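Local coordinates for protein agmatinase (PDB 1WOI) that probably hydrolyses agmatine to putrescine and urea at a centre of two manganese ions, as a member of the arginase family, at residues 130-135 / 170-175; 142-147 / 180-185; 147-152 / 159-164; 226-231 / 270-275. One frame throughout, in Å; residues are numbered along the deposited sequence.

Interaction 1 of 4, residues 130-135 / 170-175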
loop_
_atom_site.group_PDB
_atom_site.type_symbol
_atom_site.label_atom_id
_atom_site.label_comp_id
_atom_site.label_asym_id
_atom_site.label_seq_id
_atom_site.Cartn_x
_atom_site.Cartn_y
_atom_site.Cartn_z
ATOM N N ALA A 130 -34.174 -18.223 -1.419
ATOM C CA ALA A 130 -35.262 -17.282 -1.656
ATOM C C ALA A 130 -35.928 -17.492 -3.016
ATOM O O ALA A 130 -36.896 -16.805 -3.340
ATOM C CB ALA A 130 -34.744 -15.860 -1.548
ATOM N N PHE A 131 -35.405 -18.432 -3.803
ATOM C CA PHE A 131 -35.939 -18.728 -5.136
ATOM C C PHE A 131 -36.553 -20.130 -5.214
ATOM O O PHE A 131 -36.548 -20.764 -6.267
ATOM C CB PHE A 131 -34.832 -18.605 -6.196
ATOM C CG PHE A 131 -34.257 -17.219 -6.324
ATOM C CD1 PHE A 131 -33.456 -16.684 -5.314
ATOM C CD2 PHE A 131 -34.534 -16.437 -7.442
ATOM C CE1 PHE A 131 -32.940 -15.386 -5.418
ATOM C CE2 PHE A 131 -34.027 -15.142 -7.557
ATOM C CZ PHE A 131 -33.226 -14.615 -6.541
ATOM N N ALA A 132 -37.086 -20.611 -4.098
ATOM C CA ALA A 132 -37.684 -21.943 -4.068
ATOM C C ALA A 132 -38.910 -22.081 -4.973
ATOM O O ALA A 132 -39.234 -23.180 -5.412
ATOM C CB ALA A 132 -38.055 -22.310 -2.637
ATOM N N ASP A 133 -39.580 -20.973 -5.264
ATOM C CA ASP A 133 -40.777 -21.028 -6.098
ATOM C C ASP A 133 -40.525 -20.857 -7.590
ATOM O O ASP A 133 -41.467 -20.695 -8.366
ATOM C CB ASP A 133 -41.802 -19.990 -5.619
ATOM C CG ASP A 133 -41.348 -18.557 -5.846
ATOM O OD1 ASP A 133 -42.058 -17.632 -5.393
ATOM O OD2 ASP A 133 -40.293 -18.348 -6.477
ATOM N N VAL A 134 -39.259 -20.903 -7.997
ATOM C CA VAL A 134 -38.910 -20.763 -9.408
ATOM C C VAL A 134 -38.790 -22.141 -10.054
ATOM O O VAL A 134 -37.885 -22.913 -9.734
ATOM C CB VAL A 134 -37.576 -20.009 -9.581
ATOM C CG1 VAL A 134 -37.203 -19.937 -11.059
ATOM C CG2 VAL A 134 -37.694 -18.614 -8.994
ATOM N N PRO A 135 -39.700 -22.464 -10.987
ATOM C CA PRO A 135 -39.653 -23.772 -11.649
ATOM C C PRO A 135 -38.379 -24.034 -12.448
ATOM O O PRO A 135 -37.892 -23.161 -13.172
ATOM C CB PRO A 135 -40.906 -23.762 -12.527
ATOM C CG PRO A 135 -41.073 -22.312 -12.860
ATOM C CD PRO A 135 -40.785 -21.631 -11.538
ATOM N N LEU A 170 -33.084 -27.020 -2.248
ATOM C CA LEU A 170 -34.008 -26.625 -3.309
ATOM C C LEU A 170 -34.188 -27.661 -4.406
ATOM O O LEU A 170 -33.424 -27.694 -5.369
ATOM C CB LEU A 170 -33.520 -25.322 -3.945
ATOM C CG LEU A 170 -33.421 -24.127 -2.998
ATOM C CD1 LEU A 170 -32.386 -23.134 -3.508
ATOM C CD2 LEU A 170 -34.785 -23.479 -2.870
ATOM N N PRO A 171 -35.215 -28.515 -4.285
ATOM C CA PRO A 171 -35.433 -29.527 -5.318
ATOM C C PRO A 171 -35.700 -28.908 -6.693
ATOM O O PRO A 171 -35.550 -29.576 -7.714
ATOM C CB PRO A 171 -36.631 -30.313 -4.782
ATOM C CG PRO A 171 -37.383 -29.285 -3.988
ATOM C CD PRO A 171 -36.262 -28.580 -3.252
ATOM N N ASN A 172 -36.080 -27.632 -6.716
ATOM C CA ASN A 172 -36.360 -26.940 -7.976
ATOM C C ASN A 172 -35.093 -26.492 -8.717
ATOM O O ASN A 172 -35.148 -26.146 -9.901
ATOM C CB ASN A 172 -37.280 -25.734 -7.731
ATOM C CG ASN A 172 -36.686 -24.726 -6.768
ATOM O OD1 ASN A 172 -36.326 -25.067 -5.642
ATOM N ND2 ASN A 172 -36.587 -23.471 -7.206
ATOM N N LEU A 173 -33.957 -26.496 -8.021
ATOM C CA LEU A 173 -32.680 -26.117 -8.634
ATOM C C LEU A 173 -32.227 -27.358 -9.400
ATOM O O LEU A 173 -31.520 -28.214 -8.866
ATOM C CB LEU A 173 -31.656 -25.758 -7.551
ATOM C CG LEU A 173 -30.583 -24.734 -7.934
ATOM C CD1 LEU A 173 -29.615 -24.557 -6.769
ATOM C CD2 LEU A 173 -29.843 -25.186 -9.174
ATOM N N VAL A 174 -32.635 -27.445 -10.662
ATOM C CA VAL A 174 -32.346 -28.610 -11.482
ATOM C C VAL A 174 -31.053 -28.663 -12.265
ATOM O O VAL A 174 -30.637 -29.741 -12.695
ATOM C CB VAL A 174 -33.499 -28.859 -12.476
ATOM C CG1 VAL A 174 -34.795 -29.076 -11.713
ATOM C CG2 VAL A 174 -33.629 -27.675 -13.428
ATOM N N HIS A 175 -30.401 -27.525 -12.460
ATOM C CA HIS A 175 -29.174 -27.554 -13.237
ATOM C C HIS A 175 -28.270 -26.362 -12.993
ATOM O O HIS A 175 -28.732 -25.251 -12.739
ATOM C CB HIS A 175 -29.522 -27.638 -14.729
ATOM C CG HIS A 175 -28.335 -27.809 -15.626
ATOM N ND1 HIS A 175 -27.692 -26.747 -16.225
ATOM C CD2 HIS A 175 -27.674 -28.922 -16.021
ATOM C CE1 HIS A 175 -26.687 -27.198 -16.954
ATOM N NE2 HIS A 175 -26.654 -28.516 -16.847
#

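Interaction 2 of 4, residues 142-147 / 180-185. With MN (manganese (II) ion), chain H; MN (manganese (II) ion), chain G.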
loop_
_atom_site.group_PDB
_atom_site.type_symbol
_atom_site.label_atom_id
_atom_site.label_comp_id
_atom_site.label_asym_id
_atom_site.label_seq_id
_atom_site.Cartn_x
_atom_site.Cartn_y
_atom_site.Cartn_z
ATOM N N LEU A 142 -20.025 -18.243 -13.007
ATOM C CA LEU A 142 -18.711 -17.858 -13.526
ATOM C C LEU A 142 -17.833 -18.070 -12.294
ATOM O O LEU A 142 -18.072 -17.466 -11.248
ATOM C CB LEU A 142 -18.681 -16.390 -13.958
ATOM C CG LEU A 142 -19.512 -15.994 -15.181
ATOM C CD1 LEU A 142 -19.111 -14.596 -15.631
ATOM C CD2 LEU A 142 -19.267 -16.976 -16.309
ATOM N N ASP A 143 -16.821 -18.920 -12.404
ATOM C CA ASP A 143 -16.013 -19.220 -11.224
ATOM C C ASP A 143 -14.780 -20.013 -11.621
ATOM O O ASP A 143 -14.801 -20.751 -12.605
ATOM C CB ASP A 143 -16.870 -20.079 -10.278
ATOM C CG ASP A 143 -16.444 -19.997 -8.827
ATOM O OD1 ASP A 143 -15.234 -19.896 -8.544
ATOM O OD2 ASP A 143 -17.349 -20.059 -7.969
ATOM N N ALA A 144 -13.707 -19.864 -10.853
ATOM C CA ALA A 144 -12.501 -20.629 -11.108
ATOM C C ALA A 144 -12.687 -21.944 -10.361
ATOM O O ALA A 144 -12.005 -22.925 -10.637
ATOM C CB ALA A 144 -11.272 -19.885 -10.569
ATOM N N HIS A 145 -13.634 -21.955 -9.424
ATOM C CA HIS A 145 -13.897 -23.135 -8.601
ATOM C C HIS A 145 -15.325 -23.668 -8.757
ATOM O O HIS A 145 -16.239 -22.934 -9.115
ATOM C CB HIS A 145 -13.626 -22.811 -7.125
ATOM C CG HIS A 145 -12.369 -22.023 -6.893
ATOM N ND1 HIS A 145 -12.369 -20.655 -6.720
ATOM C CD2 HIS A 145 -11.076 -22.416 -6.791
ATOM C CE1 HIS A 145 -11.131 -20.239 -6.521
ATOM N NE2 HIS A 145 -10.328 -21.286 -6.559
ATOM N N LEU A 146 -15.511 -24.956 -8.484
ATOM C CA LEU A 146 -16.826 -25.581 -8.622
ATOM C C LEU A 146 -17.779 -25.268 -7.463
ATOM O O LEU A 146 -18.977 -25.068 -7.672
ATOM C CB LEU A 146 -16.659 -27.099 -8.765
ATOM C CG LEU A 146 -17.920 -27.896 -9.114
ATOM C CD1 LEU A 146 -18.401 -27.506 -10.512
ATOM C CD2 LEU A 146 -17.610 -29.386 -9.050
ATOM N N ASP A 147 -17.236 -25.224 -6.249
ATOM C CA ASP A 147 -18.009 -24.951 -5.038
ATOM C C ASP A 147 -19.226 -25.862 -4.853
ATOM O O ASP A 147 -20.322 -25.402 -4.517
ATOM C CB ASP A 147 -18.452 -23.483 -5.002
ATOM C CG ASP A 147 -17.281 -22.516 -5.025
ATOM O OD1 ASP A 147 -16.187 -22.864 -4.526
ATOM O OD2 ASP A 147 -17.461 -21.397 -5.532
ATOM N N GLY A 180 -15.370 -21.445 -16.417
ATOM C CA GLY A 180 -14.144 -20.820 -15.949
ATOM C C GLY A 180 -13.249 -21.663 -15.053
ATOM O O GLY A 180 -12.173 -21.214 -14.655
ATOM N N LEU A 181 -13.675 -22.885 -14.746
ATOM C CA LEU A 181 -12.898 -23.761 -13.870
ATOM C C LEU A 181 -11.460 -24.001 -14.314
ATOM O O LEU A 181 -11.187 -24.251 -15.490
ATOM C CB LEU A 181 -13.608 -25.108 -13.710
ATOM C CG LEU A 181 -15.020 -25.060 -13.125
ATOM C CD1 LEU A 181 -15.521 -26.485 -12.913
ATOM C CD2 LEU A 181 -15.011 -24.304 -11.804
ATOM N N ARG A 182 -10.548 -23.932 -13.347
ATOM C CA ARG A 182 -9.121 -24.140 -13.579
ATOM C C ARG A 182 -8.415 -24.283 -12.234
ATOM O O ARG A 182 -8.956 -23.896 -11.199
ATOM C CB ARG A 182 -8.532 -22.954 -14.341
ATOM C CG ARG A 182 -8.736 -21.617 -13.652
ATOM C CD ARG A 182 -8.300 -20.488 -14.575
ATOM N NE ARG A 182 -8.321 -19.187 -13.919
ATOM C CZ ARG A 182 -9.412 -18.461 -13.696
ATOM N NH1 ARG A 182 -10.602 -18.901 -14.080
ATOM N NH2 ARG A 182 -9.305 -17.284 -13.086
ATOM N N GLY A 183 -7.208 -24.828 -12.250
ATOM C CA GLY A 183 -6.477 -25.004 -11.008
ATOM C C GLY A 183 -5.926 -26.407 -10.887
ATOM O O GLY A 183 -6.412 -27.331 -11.531
ATOM N N LEU A 184 -4.915 -26.572 -10.046
ATOM C CA LEU A 184 -4.293 -27.875 -9.873
ATOM C C LEU A 184 -5.129 -28.847 -9.066
ATOM O O LEU A 184 -4.992 -30.055 -9.228
ATOM C CB LEU A 184 -2.935 -27.730 -9.183
ATOM C CG LEU A 184 -1.831 -26.989 -9.935
ATOM C CD1 LEU A 184 -0.572 -27.008 -9.086
ATOM C CD2 LEU A 184 -1.576 -27.644 -11.285
ATOM N N ARG A 185 -5.999 -28.329 -8.206
ATOM C CA ARG A 185 -6.791 -29.205 -7.345
ATOM C C ARG A 185 -8.299 -29.014 -7.392
ATOM O O ARG A 185 -8.804 -27.892 -7.386
ATOM C CB ARG A 185 -6.336 -29.046 -5.893
ATOM C CG ARG A 185 -6.797 -30.164 -4.966
ATOM C CD ARG A 185 -6.701 -29.754 -3.494
ATOM N NE ARG A 185 -5.468 -29.027 -3.196
ATOM C CZ ARG A 185 -4.255 -29.569 -3.159
ATOM N NH1 ARG A 185 -4.092 -30.864 -3.396
ATOM N NH2 ARG A 185 -3.199 -28.807 -2.894
HETATM MN MN MN H . -14.031 -19.054 -6.836
HETATM MN MN MN G . -16.888 -19.458 -5.990
HETATM O O HOH W 1 -14.987 -19.964 -4.641
#

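Interaction 3 of 4, residues 147-152 / 159-164. With MN (manganese (II) ion), chain G.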
loop_
_atom_site.group_PDB
_atom_site.type_symbol
_atom_site.label_atom_id
_atom_site.label_comp_id
_atom_site.label_asym_id
_atom_site.label_seq_id
_atom_site.Cartn_x
_atom_site.Cartn_y
_atom_site.Cartn_z
ATOM N N ASP A 147 -17.236 -25.224 -6.249
ATOM C CA ASP A 147 -18.009 -24.951 -5.038
ATOM C C ASP A 147 -19.226 -25.862 -4.853
ATOM O O ASP A 147 -20.322 -25.402 -4.517
ATOM C CB ASP A 147 -18.452 -23.483 -5.002
ATOM C CG ASP A 147 -17.281 -22.516 -5.025
ATOM O OD1 ASP A 147 -16.187 -22.864 -4.526
ATOM O OD2 ASP A 147 -17.461 -21.397 -5.532
ATOM N N PHE A 148 -19.021 -27.157 -5.065
ATOM C CA PHE A 148 -20.081 -28.147 -4.911
ATOM C C PHE A 148 -19.631 -29.217 -3.906
ATOM O O PHE A 148 -20.058 -30.373 -3.977
ATOM C CB PHE A 148 -20.393 -28.803 -6.261
ATOM C CG PHE A 148 -21.751 -29.454 -6.316
ATOM C CD1 PHE A 148 -22.900 -28.685 -6.220
ATOM C CD2 PHE A 148 -21.877 -30.834 -6.452
ATOM C CE1 PHE A 148 -24.167 -29.279 -6.256
ATOM C CE2 PHE A 148 -23.137 -31.434 -6.488
ATOM C CZ PHE A 148 -24.278 -30.657 -6.390
ATOM N N THR A 149 -18.775 -28.811 -2.972
ATOM C CA THR A 149 -18.235 -29.702 -1.942
ATOM C C THR A 149 -19.219 -29.921 -0.789
ATOM O O THR A 149 -19.921 -28.998 -0.372
ATOM C CB THR A 149 -16.897 -29.128 -1.386
ATOM O OG1 THR A 149 -15.884 -29.228 -2.398
ATOM C CG2 THR A 149 -16.443 -29.880 -0.134
ATOM N N ASP A 150 -19.278 -31.151 -0.285
ATOM C CA ASP A 150 -20.175 -31.470 0.824
ATOM C C ASP A 150 -19.599 -30.870 2.107
ATOM O O ASP A 150 -20.182 -29.950 2.682
ATOM C CB ASP A 150 -20.334 -32.994 0.975
ATOM C CG ASP A 150 -21.295 -33.374 2.100
ATOM O OD1 ASP A 150 -21.860 -32.454 2.730
ATOM O OD2 ASP A 150 -21.490 -34.588 2.355
ATOM N N THR A 151 -18.449 -31.385 2.539
ATOM C CA THR A 151 -17.779 -30.896 3.747
ATOM C C THR A 151 -16.339 -30.498 3.451
ATOM O O THR A 151 -15.651 -31.163 2.675
ATOM C CB THR A 151 -17.736 -31.970 4.863
ATOM O OG1 THR A 151 -19.068 -32.338 5.238
ATOM C CG2 THR A 151 -17.017 -31.432 6.077
ATOM N N ARG A 152 -15.894 -29.417 4.088
ATOM C CA ARG A 152 -14.534 -28.903 3.929
ATOM C C ARG A 152 -14.138 -28.269 5.264
ATOM O O ARG A 152 -14.888 -27.471 5.821
ATOM C CB ARG A 152 -14.485 -27.837 2.825
ATOM C CG ARG A 152 -13.083 -27.499 2.326
ATOM C CD ARG A 152 -13.002 -26.055 1.829
ATOM N NE ARG A 152 -13.035 -25.106 2.944
ATOM C CZ ARG A 152 -13.161 -23.786 2.814
ATOM N NH1 ARG A 152 -13.179 -23.015 3.892
ATOM N NH2 ARG A 152 -13.278 -23.238 1.608
ATOM N N ASN A 159 -17.347 -21.547 1.911
ATOM C CA ASN A 159 -17.612 -21.020 0.581
ATOM C C ASN A 159 -17.356 -22.066 -0.504
ATOM O O ASN A 159 -17.476 -21.779 -1.697
ATOM C CB ASN A 159 -16.793 -19.744 0.317
ATOM C CG ASN A 159 -15.289 -19.962 0.391
ATOM O OD1 ASN A 159 -14.830 -20.924 1.011
ATOM N ND2 ASN A 159 -14.519 -19.089 -0.244
ATOM N N SER A 160 -16.966 -23.213 -0.228
ATOM C CA SER A 160 -16.722 -24.277 -1.197
ATOM C C SER A 160 -17.953 -25.186 -1.334
ATOM O O SER A 160 -17.955 -26.109 -2.150
ATOM C CB SER A 160 -15.519 -25.131 -0.769
ATOM O OG SER A 160 -14.325 -24.366 -0.704
ATOM N N SER A 161 -18.997 -24.905 -0.559
ATOM C CA SER A 161 -20.209 -25.727 -0.562
ATOM C C SER A 161 -21.549 -25.056 -0.869
ATOM O O SER A 161 -22.581 -25.732 -0.852
ATOM C CB SER A 161 -20.369 -26.409 0.805
ATOM O OG SER A 161 -19.210 -27.125 1.176
ATOM N N PRO A 162 -21.565 -23.746 -1.176
ATOM C CA PRO A 162 -22.864 -23.115 -1.443
ATOM C C PRO A 162 -23.839 -23.792 -2.403
ATOM O O PRO A 162 -25.033 -23.867 -2.118
ATOM C CB PRO A 162 -22.481 -21.702 -1.887
ATOM C CG PRO A 162 -21.153 -21.894 -2.535
ATOM C CD PRO A 162 -20.463 -22.852 -1.582
ATOM N N PHE A 163 -23.351 -24.286 -3.533
ATOM C CA PHE A 163 -24.250 -24.917 -4.486
ATOM C C PHE A 163 -24.647 -26.327 -4.094
ATOM O O PHE A 163 -25.679 -26.824 -4.539
ATOM C CB PHE A 163 -23.635 -24.875 -5.884
ATOM C CG PHE A 163 -23.443 -23.481 -6.382
ATOM C CD1 PHE A 163 -22.172 -22.936 -6.502
ATOM C CD2 PHE A 163 -24.548 -22.673 -6.638
ATOM C CE1 PHE A 163 -22.001 -21.598 -6.865
ATOM C CE2 PHE A 163 -24.389 -21.334 -7.000
ATOM C CZ PHE A 163 -23.112 -20.797 -7.113
ATOM N N ARG A 164 -23.845 -26.964 -3.248
ATOM C CA ARG A 164 -24.170 -28.312 -2.790
ATOM C C ARG A 164 -25.312 -28.139 -1.791
ATOM O O ARG A 164 -26.310 -28.865 -1.832
ATOM C CB ARG A 164 -22.955 -28.958 -2.112
ATOM C CG ARG A 164 -23.115 -30.440 -1.787
ATOM C CD ARG A 164 -23.313 -31.272 -3.051
ATOM N NE ARG A 164 -23.252 -32.713 -2.795
ATOM C CZ ARG A 164 -22.135 -33.437 -2.784
ATOM N NH1 ARG A 164 -20.956 -32.867 -3.020
ATOM N NH2 ARG A 164 -22.194 -34.741 -2.536
HETATM MN MN MN G . -16.888 -19.458 -5.990
HETATM O O HOH W 1 -14.987 -19.964 -4.641
#

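Interaction 4 of 4, residues 226-231 / 270-275. With MN (manganese (II) ion), chain H; MN (manganese (II) ion), chain G.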
loop_
_atom_site.group_PDB
_atom_site.type_symbol
_atom_site.label_atom_id
_atom_site.label_comp_id
_atom_site.label_asym_id
_atom_site.label_seq_id
_atom_site.Cartn_x
_atom_site.Cartn_y
_atom_site.Cartn_z
ATOM N N PHE A 226 -27.836 -15.758 -12.075
ATOM C CA PHE A 226 -26.414 -15.596 -12.364
ATOM C C PHE A 226 -25.598 -15.504 -11.089
ATOM O O PHE A 226 -25.910 -14.704 -10.208
ATOM C CB PHE A 226 -26.155 -14.301 -13.142
ATOM C CG PHE A 226 -26.608 -14.333 -14.569
ATOM C CD1 PHE A 226 -27.319 -13.265 -15.100
ATOM C CD2 PHE A 226 -26.286 -15.401 -15.394
ATOM C CE1 PHE A 226 -27.702 -13.257 -16.438
ATOM C CE2 PHE A 226 -26.664 -15.406 -16.735
ATOM C CZ PHE A 226 -27.372 -14.334 -17.258
ATOM N N SER A 227 -24.559 -16.322 -10.988
ATOM C CA SER A 227 -23.674 -16.245 -9.837
ATOM C C SER A 227 -22.297 -15.931 -10.393
ATOM O O SER A 227 -21.667 -16.773 -11.036
ATOM C CB SER A 227 -23.619 -17.559 -9.065
ATOM O OG SER A 227 -22.754 -17.410 -7.949
ATOM N N VAL A 228 -21.831 -14.714 -10.155
ATOM C CA VAL A 228 -20.528 -14.315 -10.652
ATOM C C VAL A 228 -19.501 -14.222 -9.537
ATOM O O VAL A 228 -19.591 -13.358 -8.665
ATOM C CB VAL A 228 -20.599 -12.948 -11.369
ATOM C CG1 VAL A 228 -19.212 -12.575 -11.917
ATOM C CG2 VAL A 228 -21.631 -13.000 -12.495
ATOM N N ASP A 229 -18.538 -15.135 -9.562
ATOM C CA ASP A 229 -17.444 -15.135 -8.592
ATOM C C ASP A 229 -16.331 -14.402 -9.336
ATOM O O ASP A 229 -15.889 -14.854 -10.399
ATOM C CB ASP A 229 -17.004 -16.563 -8.287
ATOM C CG ASP A 229 -15.889 -16.625 -7.256
ATOM O OD1 ASP A 229 -15.055 -15.700 -7.194
ATOM O OD2 ASP A 229 -15.837 -17.623 -6.519
ATOM N N VAL A 230 -15.876 -13.277 -8.799
ATOM C CA VAL A 230 -14.840 -12.520 -9.487
ATOM C C VAL A 230 -13.562 -13.300 -9.775
ATOM O O VAL A 230 -12.817 -12.924 -10.686
ATOM C CB VAL A 230 -14.478 -11.203 -8.734
ATOM C CG1 VAL A 230 -15.732 -10.379 -8.493
ATOM C CG2 VAL A 230 -13.773 -11.510 -7.417
ATOM N N ASP A 231 -13.285 -14.376 -9.033
ATOM C CA ASP A 231 -12.058 -15.107 -9.326
ATOM C C ASP A 231 -12.162 -15.918 -10.611
ATOM O O ASP A 231 -11.191 -16.545 -11.041
ATOM C CB ASP A 231 -11.569 -15.979 -8.146
ATOM C CG ASP A 231 -12.523 -17.088 -7.767
ATOM O OD1 ASP A 231 -13.167 -17.685 -8.657
ATOM O OD2 ASP A 231 -12.598 -17.378 -6.551
ATOM N N LEU A 270 -29.084 -12.118 -9.747
ATOM C CA LEU A 270 -27.644 -12.196 -9.958
ATOM C C LEU A 270 -26.901 -11.857 -8.680
ATOM O O LEU A 270 -27.324 -10.979 -7.930
ATOM C CB LEU A 270 -27.216 -11.215 -11.063
ATOM C CG LEU A 270 -25.711 -10.996 -11.291
ATOM C CD1 LEU A 270 -25.454 -10.542 -12.723
ATOM C CD2 LEU A 270 -25.185 -9.964 -10.298
ATOM N N ASP A 271 -25.816 -12.575 -8.408
ATOM C CA ASP A 271 -25.008 -12.236 -7.253
ATOM C C ASP A 271 -23.584 -12.023 -7.747
ATOM O O ASP A 271 -23.168 -12.575 -8.773
ATOM C CB ASP A 271 -25.108 -13.275 -6.102
ATOM C CG ASP A 271 -24.468 -14.620 -6.413
ATOM O OD1 ASP A 271 -23.394 -14.673 -7.045
ATOM O OD2 ASP A 271 -25.041 -15.642 -5.971
ATOM N N LEU A 272 -22.872 -11.148 -7.051
ATOM C CA LEU A 272 -21.495 -10.797 -7.381
ATOM C C LEU A 272 -20.759 -11.074 -6.083
ATOM O O LEU A 272 -20.946 -10.353 -5.102
ATOM C CB LEU A 272 -21.425 -9.305 -7.741
ATOM C CG LEU A 272 -20.158 -8.782 -8.433
ATOM C CD1 LEU A 272 -18.962 -8.771 -7.489
ATOM C CD2 LEU A 272 -19.890 -9.662 -9.635
ATOM N N VAL A 273 -19.934 -12.120 -6.075
ATOM C CA VAL A 273 -19.225 -12.516 -4.860
ATOM C C VAL A 273 -17.704 -12.614 -4.943
ATOM O O VAL A 273 -17.121 -12.584 -6.024
ATOM C CB VAL A 273 -19.753 -13.885 -4.361
ATOM C CG1 VAL A 273 -21.252 -13.806 -4.138
ATOM C CG2 VAL A 273 -19.423 -14.980 -5.378
ATOM N N GLU A 274 -17.087 -12.729 -3.765
ATOM C CA GLU A 274 -15.642 -12.872 -3.585
ATOM C C GLU A 274 -14.748 -11.678 -3.948
ATOM O O GLU A 274 -13.529 -11.815 -4.029
ATOM C CB GLU A 274 -15.142 -14.128 -4.317
ATOM C CG GLU A 274 -15.660 -15.467 -3.761
ATOM C CD GLU A 274 -15.088 -15.845 -2.389
ATOM O OE1 GLU A 274 -14.018 -15.326 -2.005
ATOM O OE2 GLU A 274 -15.701 -16.688 -1.697
ATOM N N LEU A 275 -15.334 -10.508 -4.168
ATOM C CA LEU A 275 -14.516 -9.334 -4.472
ATOM C C LEU A 275 -13.862 -8.942 -3.145
ATOM O O LEU A 275 -14.547 -8.865 -2.130
ATOM C CB LEU A 275 -15.401 -8.179 -4.951
ATOM C CG LEU A 275 -14.804 -6.986 -5.710
ATOM C CD1 LEU A 275 -15.394 -5.702 -5.137
ATOM C CD2 LEU A 275 -13.293 -6.968 -5.635
HETATM MN MN MN H . -14.031 -19.054 -6.836
HETATM MN MN MN G . -16.888 -19.458 -5.990
HETATM O O HOH W 1 -14.987 -19.964 -4.641
#

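Interaction 1 of 4, residues 130-135 / 170-175
Two type I beta turns meet here, Phe131 to Val134 in the loop before strand 137-142 and Leu170 to Leu173 between helix 162-169 and strand 173-181, and the side chain of Asn172 in the second turn reaches into the first. Its CG lies between the backbone N and the carbonyl carbon (chi1 59°), which points the amide at the mouth of the other turn. There ND2 gives both hydrogens away: to Val134 O at 2.9 Å, nearly straight and in the amide plane, and to Phe131 O, also at 2.9 Å, on a more bent path. Phe131 O accepts the turn's own bond from Val134 N as well. Beside this polar grip, Leu170 CD2 presses on Ala132 CB at 3.5 Å, a tight fit that the small methyl permits. Asparagine suits the site because one NH2 group can serve two converging carbonyls; the two bonds fix the rotation of the amide and tie both ends of the 131-134 turn to the turn leading into the next strand.

Interaction 2 of 4, residues 142-147 / 180-185
Leu181 carries its CG beside the backbone N (chi1 -59°), which swings the isobutyl end toward the loop 142-147, while Arg182 has CG between N and the carbonyl carbon (chi1 57°) and then runs extended to NE, laying its guanidinium over Ala144. The two segments run on from the ends of the neighbouring parallel strands 137-142 and 173-181, and the loop leaving the first is the Asp-Ala-His-Leu-Asp metal-binding motif of the arginase family. Arg182 N donates to Ala144 O at 3.2 Å, and Ala144 CB sits over one guanidinium face, 3.7 Å from NH1; a methyl is slim enough to let the flat group settle. NH1 turns back in plane to Gly180 O, and also reaches Gly232 O. Leu146 CD1 meets Leu181 CD1 at 3.9 Å, and both leucines touch Ile201. Asp143 bridges the two manganese ions through OD1 and OD2; His145 ND1 binds the ion held by OD1, and Asp147 OD2 the one held by OD2. His121, Asp229, Asp231 and a water bound to both ions complete the site. An Asx turn shapes this loop: His145 N donates to Asp143 OD1 at 2.8 Å, approaching from above the carboxylate plane.

Interaction 3 of 4, residues 147-152 / 159-164
Arg164 crosses the Phe148 ring at about a right angle and ends at the backbone beside it. Its CB and CG lie 3.7 and 3.8 Å from Phe148 O, and a bend at chi2 (62°) brings CD over one face of the ring, 3.5 Å from the centroid, in a CH-pi contact. Past NE the guanidinium lies almost parallel to that ring, planes 17° apart, and Asp150 CB lies over one face, toward the rim. NH1 ends the run with a hydrogen bond of 2.8 Å to Phe148 O, lying in the planes of both groups, and pairs outside the contact with Glu189. Arginine suits both jobs: its apolar methylenes pack on the ring face while its N-H groups meet a carbonyl. All this closes the start of helix 162-169 on the loop that leaves the metal-binding motif. Thr149 N donates to Ser160 O at 2.9 Å. Asp147 packs its CB against Pro162 CG and Phe163 CD1, and its OD2 binds one manganese ion at 2.1 Å. Arg152 NH2 divides itself between Asn159 OD1 and Ser160 OG, each 2.8 Å away and tilted out of the guanidinium plane. Arg152 NH1 bonds Ser90 OG of a neighbouring subunit, while Asn159 ND2 turns to Glu274.

Interaction 4 of 4, residues 226-231 / 270-275
Strands 226-229 and 270-273 run parallel, their axes 11° apart and 4.6 Å at closest, joined by the alternating bonds Asp271 N to Phe226 O, Val228 N to Asp271 O, Val273 N to Val228 O and Val230 N to Val273 O. One face is apolar: Phe226 CB packs on Leu270 CG, and Leu272 CD2 on Val228 CG1 at 3.8 Å, while Leu272 CD1 reaches Val230 CG1, just beyond the strand end, at 3.7 Å. The other face carries Ser227, Asp229 and Asp271, with Val273 among them. Ser227 OG gives its hydrogen to the syn lone pair of Asp271 OD1, at 3.0 Å, and is also hydrogen-bonded to His121 NE2, so this pair probably steadies a manganese ligand from the second shell; Asp271 OD2 is hydrogen-bonded to Tyr225 OH and Ser124 OG. Asp229 OD2 bridges both manganese ions, while OD1 takes Asp231 N at 2.9 Å in an Asx turn that places the Asp231 carboxylate, both oxygens on one ion. A beta-alpha-beta crossover through helix 251-264 joins the strands; that helix covers Phe226 and Val228, helix 284-302 lies on Val228, Val230, Leu270 and Leu272, whose branched side chains suit this sheet-helix interface, and strand 137-142 flanks strand 223-229.

How the interactions relate
All four contacts belong to the parallel sheet, its loops and helix 162-169. Interactions 2 and 4 bind both manganese ions and 3 binds one of them, at the C-terminal ends of strands 137-142 and 223-229: the centres of these three are 12 to 15 Å apart, 2 and 3 share Asp147, and Leu142 O probably accepts a hydrogen bond from Asp229 N, 2.9 Å away, linking 2 to 4. The centre of interaction 1 is about 18 to 23 Å from the other three centres, near the start of strand 173-181, whose end serves interaction 2. Along the chain 1 and 2 alternate, 3 falls within the span of both, and 4 follows. Neighbouring strands thus bring ligands distant in sequence to one metal site.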